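Local coordinates for protein diol-dehydratase (Roseburia inulinivorans, PDB 5I2A) that dehydrates 1,2-propanediol without B12, as a diol dehydratase of the glycyl radical enzyme family, at residues 19-23 and 374-378; 470-474 and 602-606. One frame throughout, in Å; residues are numbered along the deposited sequence.

From the N terminus the chain runs through helix 14-22, whose last turn waits some 350 residues for its partner: contact 1 closes when the loop between helix 362-374 and strand 380-385 comes up against it. That strand belongs to a mixed five-stranded sheet, so an early helix is tied to the lead-in of an inner strand. Contact 2 opens only afterwards, at the hairpin of strands 470-471 and 474-475, and closes on helix 597-613 after 127 intervening residues. The two closures therefore stand in series, neither nested nor crossed. The nearest atoms of contact 1 and contact 2 are about 34 Å apart; contact 1 is buried, contact 2 lies at the surface.

Contact 1. Residues 19-23 and 374-378; sequences VDHLY and VFLPM
Leu376 pushes its isobutyl group into the angle between Val19, in the last turn of helix 14-22, and Tyr23, just past its end. Val19 and Leu376 meet tip to tip: with CG1 of Val19 anti to the backbone N (chi1 166°), both methyls face the loop, and CG2 comes 4.0 Å from Leu376 CD1. Val19 CG2 also lies 3.9 Å from Val374 CG1, where the two valines cross at a slant. A beta-branched residue suits this place because its two methyls can serve neighbouring partners at once. Leucine suits its own, with end methyls to serve both Val19 and the Tyr23 ring.

Tyr23 and Leu376 instead run alongside each other, pointing opposite ways. Leu376 CD2 approaches the ring obliquely, 3.7 Å from Tyr23 CE1, and the ring extends on until its OH is 3.9 Å from Pro377 CD, a span suited to tyrosine's long, flat side chain. The other end of the ring stays close to the helix end, with Val19 O in plane at its edge. An alanine in place of Tyr23 would lose the ring, which would probably leave a gap beside Leu376 CD2 and take away the hydroxyl's contact with Pro377 CD.

Val321 of helix 309-323 packs on Val19, Leu22 and Val374, while Leu821 touches both Tyr23 and Pro377. Leu821 sits in strand 819-821, just beyond Gly817, the predicted radical position. With no hydrogen bond or salt bridge between 19-23 and 374-378, helix end and loop are joined by dispersion forces and apolar burial, and depend on complementary shape.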
loop_
_atom_site.group_PDB
_atom_site.type_symbol
_atom_site.label_atom_id
_atom_site.label_comp_id
_atom_site.label_asym_id
_atom_site.label_seq_id
_atom_site.Cartn_x
_atom_site.Cartn_y
_atom_site.Cartn_z
ATOM N N VAL A 19 -34.734 -27.060 -12.248
ATOM C CA VAL A 19 -33.506 -27.600 -12.813
ATOM C C VAL A 19 -33.451 -27.468 -14.343
ATOM O O VAL A 19 -32.468 -26.961 -14.895
ATOM C CB VAL A 19 -33.319 -29.071 -12.410
ATOM C CG1 VAL A 19 -32.258 -29.721 -13.263
ATOM C CG2 VAL A 19 -32.945 -29.159 -10.932
ATOM N N ASP A 20 -34.511 -27.901 -15.020
ATOM C CA ASP A 20 -34.555 -27.837 -16.481
ATOM C C ASP A 20 -34.399 -26.404 -16.981
ATOM O O ASP A 20 -33.787 -26.164 -18.012
ATOM C CB ASP A 20 -35.866 -28.429 -17.014
ATOM C CG ASP A 20 -35.958 -29.932 -16.805
ATOM O OD1 ASP A 20 -34.910 -30.593 -16.656
ATOM O OD2 ASP A 20 -37.083 -30.448 -16.793
ATOM N N HIS A 21 -34.965 -25.456 -16.250
ATOM C CA HIS A 21 -34.820 -24.057 -16.626
ATOM C C HIS A 21 -33.344 -23.615 -16.596
ATOM O O HIS A 21 -32.899 -22.912 -17.498
ATOM C CB HIS A 21 -35.659 -23.164 -15.721
ATOM C CG HIS A 21 -35.583 -21.712 -16.076
ATOM N ND1 HIS A 21 -36.081 -21.207 -17.257
ATOM C CD2 HIS A 21 -35.040 -20.659 -15.414
ATOM C CE1 HIS A 21 -35.869 -19.902 -17.301
ATOM N NE2 HIS A 21 -35.236 -19.545 -16.196
ATOM N N LEU A 22 -32.585 -24.034 -15.585
ATOM C CA LEU A 22 -31.156 -23.673 -15.529
ATOM C C LEU A 22 -30.448 -24.077 -16.802
ATOM O O LEU A 22 -29.588 -23.365 -17.290
ATOM C CB LEU A 22 -30.430 -24.339 -14.344
ATOM C CG LEU A 22 -30.789 -23.890 -12.929
ATOM C CD1 LEU A 22 -29.719 -24.378 -11.935
ATOM C CD2 LEU A 22 -30.961 -22.375 -12.845
ATOM N N TYR A 23 -30.820 -25.229 -17.342
ATOM C CA TYR A 23 -30.045 -25.805 -18.427
ATOM C C TYR A 23 -30.688 -25.659 -19.816
ATOM O O TYR A 23 -30.194 -26.224 -20.772
ATOM C CB TYR A 23 -29.775 -27.285 -18.125
ATOM C CG TYR A 23 -28.737 -27.496 -17.030
ATOM C CD1 TYR A 23 -29.093 -27.489 -15.681
ATOM C CD2 TYR A 23 -27.397 -27.687 -17.349
ATOM C CE1 TYR A 23 -28.126 -27.674 -14.673
ATOM C CE2 TYR A 23 -26.438 -27.870 -16.358
ATOM C CZ TYR A 23 -26.804 -27.862 -15.028
ATOM O OH TYR A 23 -25.832 -28.047 -14.059
ATOM N N VAL A 374 -32.147 -32.959 -6.306
ATOM C CA VAL A 374 -31.746 -32.035 -7.356
ATOM C C VAL A 374 -30.825 -32.733 -8.342
ATOM O O VAL A 374 -30.895 -32.490 -9.532
ATOM C CB VAL A 374 -31.066 -30.777 -6.759
ATOM C CG1 VAL A 374 -30.576 -29.848 -7.854
ATOM C CG2 VAL A 374 -32.058 -30.047 -5.844
ATOM N N PHE A 375 -29.977 -33.614 -7.820
ATOM C CA PHE A 375 -29.046 -34.422 -8.605
ATOM C C PHE A 375 -28.207 -33.612 -9.600
ATOM O O PHE A 375 -28.007 -34.029 -10.740
ATOM C CB PHE A 375 -29.792 -35.546 -9.344
ATOM C CG PHE A 375 -29.048 -36.858 -9.346
ATOM C CD1 PHE A 375 -29.219 -37.768 -8.319
ATOM C CD2 PHE A 375 -28.149 -37.161 -10.352
ATOM C CE1 PHE A 375 -28.526 -38.963 -8.308
ATOM C CE2 PHE A 375 -27.450 -38.349 -10.344
ATOM C CZ PHE A 375 -27.635 -39.252 -9.320
ATOM N N LEU A 376 -27.702 -32.469 -9.143
ATOM C CA LEU A 376 -26.830 -31.609 -9.942
ATOM C C LEU A 376 -25.411 -31.652 -9.353
ATOM O O LEU A 376 -25.224 -32.185 -8.266
ATOM C CB LEU A 376 -27.379 -30.182 -9.961
ATOM C CG LEU A 376 -28.581 -29.995 -10.889
ATOM C CD1 LEU A 376 -29.017 -28.528 -10.880
ATOM C CD2 LEU A 376 -28.249 -30.483 -12.312
ATOM N N PRO A 377 -24.407 -31.104 -10.064
ATOM C CA PRO A 377 -23.041 -31.174 -9.529
ATOM C C PRO A 377 -22.831 -30.464 -8.185
ATOM O O PRO A 377 -22.081 -30.959 -7.363
ATOM C CB PRO A 377 -22.217 -30.483 -10.615
ATOM C CG PRO A 377 -22.979 -30.764 -11.871
ATOM C CD PRO A 377 -24.417 -30.643 -11.463
ATOM N N MET A 378 -23.474 -29.322 -7.984
ATOM C CA MET A 378 -23.247 -28.523 -6.789
ATOM C C MET A 378 -24.444 -28.636 -5.851
ATOM O O MET A 378 -25.548 -28.901 -6.308
ATOM C CB MET A 378 -22.984 -27.058 -7.178
ATOM C CG MET A 378 -21.879 -26.909 -8.248
ATOM S SD MET A 378 -21.001 -25.321 -8.218
ATOM C CE MET A 378 -21.702 -24.470 -9.632
#

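Contact 2. Residues 470-474 and 602-606; sequences YDNGE and DIAMQ
Asn472 reaches from the tip of a hairpin to Asp602 and makes a hydrogen bond that joins 470-474 to 602-606. Its ND2 donates to the backbone O of Asp602 over 2.6 Å, nearly straight at 165°, with the acceptor almost in the plane of the Asn472 amide. The donor stands above the carbonyl plane, 57° out of it. Asp602 O is already used by the helix, taking Gln606 N at 2.9 Å, so it carries two donors, and a side-chain amide can be added without breaking the helical bond.

Van der Waals contacts flank this bond. Asp602 CB lies 3.6 Å from Asn472 ND2. Gln606 has its CG anti to the backbone N and its chain extended beyond, which carries its amide over the turn; Gln606 CG is 3.7 Å from Asn472 O, and the two amide planes stand 73° apart. Gly473 lies next to the end of Gln606; at its backbone angles a CB would be pressed against the carbonyl O of Asn472, so glycine suits the place however that amide is turned. On the helix, Ile603 and Ala604 turn away from the hairpin and pack on helix 620-632.

Electrostatics are more distant. Asp471 OD1 and Asp602 OD2 are 6.1 Å apart, a mild repulsion at most, probably eased because Asp471 OD2 is hydrogen-bonded to His151 ND1.

Backbone bonds hold the hairpin itself: Glu474 N to Asp471 O is 3.1 Å, and Asp471 N bonds Glu474 O in return. Asn-Gly at the two central positions, both with positive phi, is the classic sequence of a type I' turn, here closing a tight two-residue beta hairpin whose tip docks on a surface helix.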
loop_
_atom_site.group_PDB
_atom_site.type_symbol
_atom_site.label_atom_id
_atom_site.label_comp_id
_atom_site.label_asym_id
_atom_site.label_seq_id
_atom_site.Cartn_x
_atom_site.Cartn_y
_atom_site.Cartn_z
ATOM N N TYR A 470 17.843 -28.811 -18.274
ATOM C CA TYR A 470 17.554 -28.266 -19.594
ATOM C C TYR A 470 16.172 -28.689 -20.058
ATOM O O TYR A 470 15.685 -29.775 -19.728
ATOM C CB TYR A 470 18.603 -28.705 -20.620
ATOM C CG TYR A 470 19.905 -27.943 -20.503
ATOM C CD1 TYR A 470 20.826 -28.268 -19.525
ATOM C CD2 TYR A 470 20.196 -26.887 -21.361
ATOM C CE1 TYR A 470 22.013 -27.567 -19.399
ATOM C CE2 TYR A 470 21.381 -26.179 -21.246
ATOM C CZ TYR A 470 22.283 -26.527 -20.265
ATOM O OH TYR A 470 23.458 -25.841 -20.134
ATOM N N ASP A 471 15.541 -27.821 -20.825
ATOM C CA ASP A 471 14.247 -28.123 -21.398
ATOM C C ASP A 471 14.276 -27.632 -22.832
ATOM O O ASP A 471 14.473 -26.445 -23.081
ATOM C CB ASP A 471 13.121 -27.461 -20.602
ATOM C CG ASP A 471 11.743 -27.927 -21.030
ATOM O OD1 ASP A 471 11.590 -29.123 -21.334
ATOM O OD2 ASP A 471 10.815 -27.098 -21.065
ATOM N N ASN A 472 14.124 -28.556 -23.769
ATOM C CA ASN A 472 14.151 -28.210 -25.182
ATOM C C ASN A 472 15.337 -27.332 -25.576
ATOM O O ASN A 472 15.178 -26.344 -26.290
ATOM C CB ASN A 472 12.849 -27.515 -25.577
ATOM C CG ASN A 472 12.329 -28.001 -26.906
ATOM O OD1 ASN A 472 12.531 -29.163 -27.268
ATOM N ND2 ASN A 472 11.707 -27.100 -27.671
ATOM N N GLY A 473 16.521 -27.678 -25.083
ATOM C CA GLY A 473 17.735 -26.982 -25.465
ATOM C C GLY A 473 18.113 -25.755 -24.652
ATOM O O GLY A 473 19.225 -25.267 -24.771
ATOM N N GLU A 474 17.205 -25.240 -23.834
ATOM C CA GLU A 474 17.558 -24.099 -22.988
ATOM C C GLU A 474 17.571 -24.437 -21.500
ATOM O O GLU A 474 16.920 -25.380 -21.056
ATOM C CB GLU A 474 16.611 -22.930 -23.253
ATOM C CG GLU A 474 15.228 -23.324 -23.718
ATOM C CD GLU A 474 14.467 -22.159 -24.333
ATOM O OE1 GLU A 474 13.338 -22.375 -24.828
ATOM O OE2 GLU A 474 14.998 -21.027 -24.319
ATOM N N ASP A 602 7.671 -28.691 -30.094
ATOM C CA ASP A 602 8.826 -28.371 -29.260
ATOM C C ASP A 602 10.105 -28.321 -30.094
ATOM O O ASP A 602 10.852 -27.347 -30.061
ATOM C CB ASP A 602 9.005 -29.395 -28.137
ATOM C CG ASP A 602 8.034 -29.194 -26.982
ATOM O OD1 ASP A 602 7.389 -28.134 -26.882
ATOM O OD2 ASP A 602 7.929 -30.122 -26.163
ATOM N N ILE A 603 10.356 -29.394 -30.830
ATOM C CA ILE A 603 11.551 -29.490 -31.653
ATOM C C ILE A 603 11.540 -28.444 -32.776
ATOM O O ILE A 603 12.576 -27.865 -33.104
ATOM C CB ILE A 603 11.688 -30.905 -32.218
ATOM C CG1 ILE A 603 11.945 -31.870 -31.062
ATOM C CG2 ILE A 603 12.823 -30.987 -33.220
ATOM C CD1 ILE A 603 11.822 -33.314 -31.430
ATOM N N ALA A 604 10.363 -28.183 -33.335
ATOM C CA ALA A 604 10.213 -27.146 -34.346
ATOM C C ALA A 604 10.640 -25.802 -33.774
ATOM O O ALA A 604 11.371 -25.055 -34.426
ATOM C CB ALA A 604 8.784 -27.074 -34.847
ATOM N N MET A 605 10.193 -25.504 -32.556
ATOM C CA MET A 605 10.535 -24.237 -31.914
ATOM C C MET A 605 12.018 -24.176 -31.574
ATOM O O MET A 605 12.648 -23.131 -31.721
ATOM C CB MET A 605 9.696 -24.016 -30.653
ATOM C CG MET A 605 8.219 -23.842 -30.936
ATOM S SD MET A 605 7.818 -22.352 -31.863
ATOM C CE MET A 605 8.051 -21.100 -30.595
ATOM N N GLN A 606 12.573 -25.298 -31.130
ATOM C CA GLN A 606 13.991 -25.353 -30.815
ATOM C C GLN A 606 14.852 -25.104 -32.055
ATOM O O GLN A 606 15.834 -24.372 -31.994
ATOM C CB GLN A 606 14.356 -26.696 -30.200
ATOM C CG GLN A 606 15.836 -26.814 -29.918
ATOM C CD GLN A 606 16.180 -28.028 -29.093
ATOM O OE1 GLN A 606 15.301 -28.787 -28.695
ATOM N NE2 GLN A 606 17.466 -28.219 -28.830
#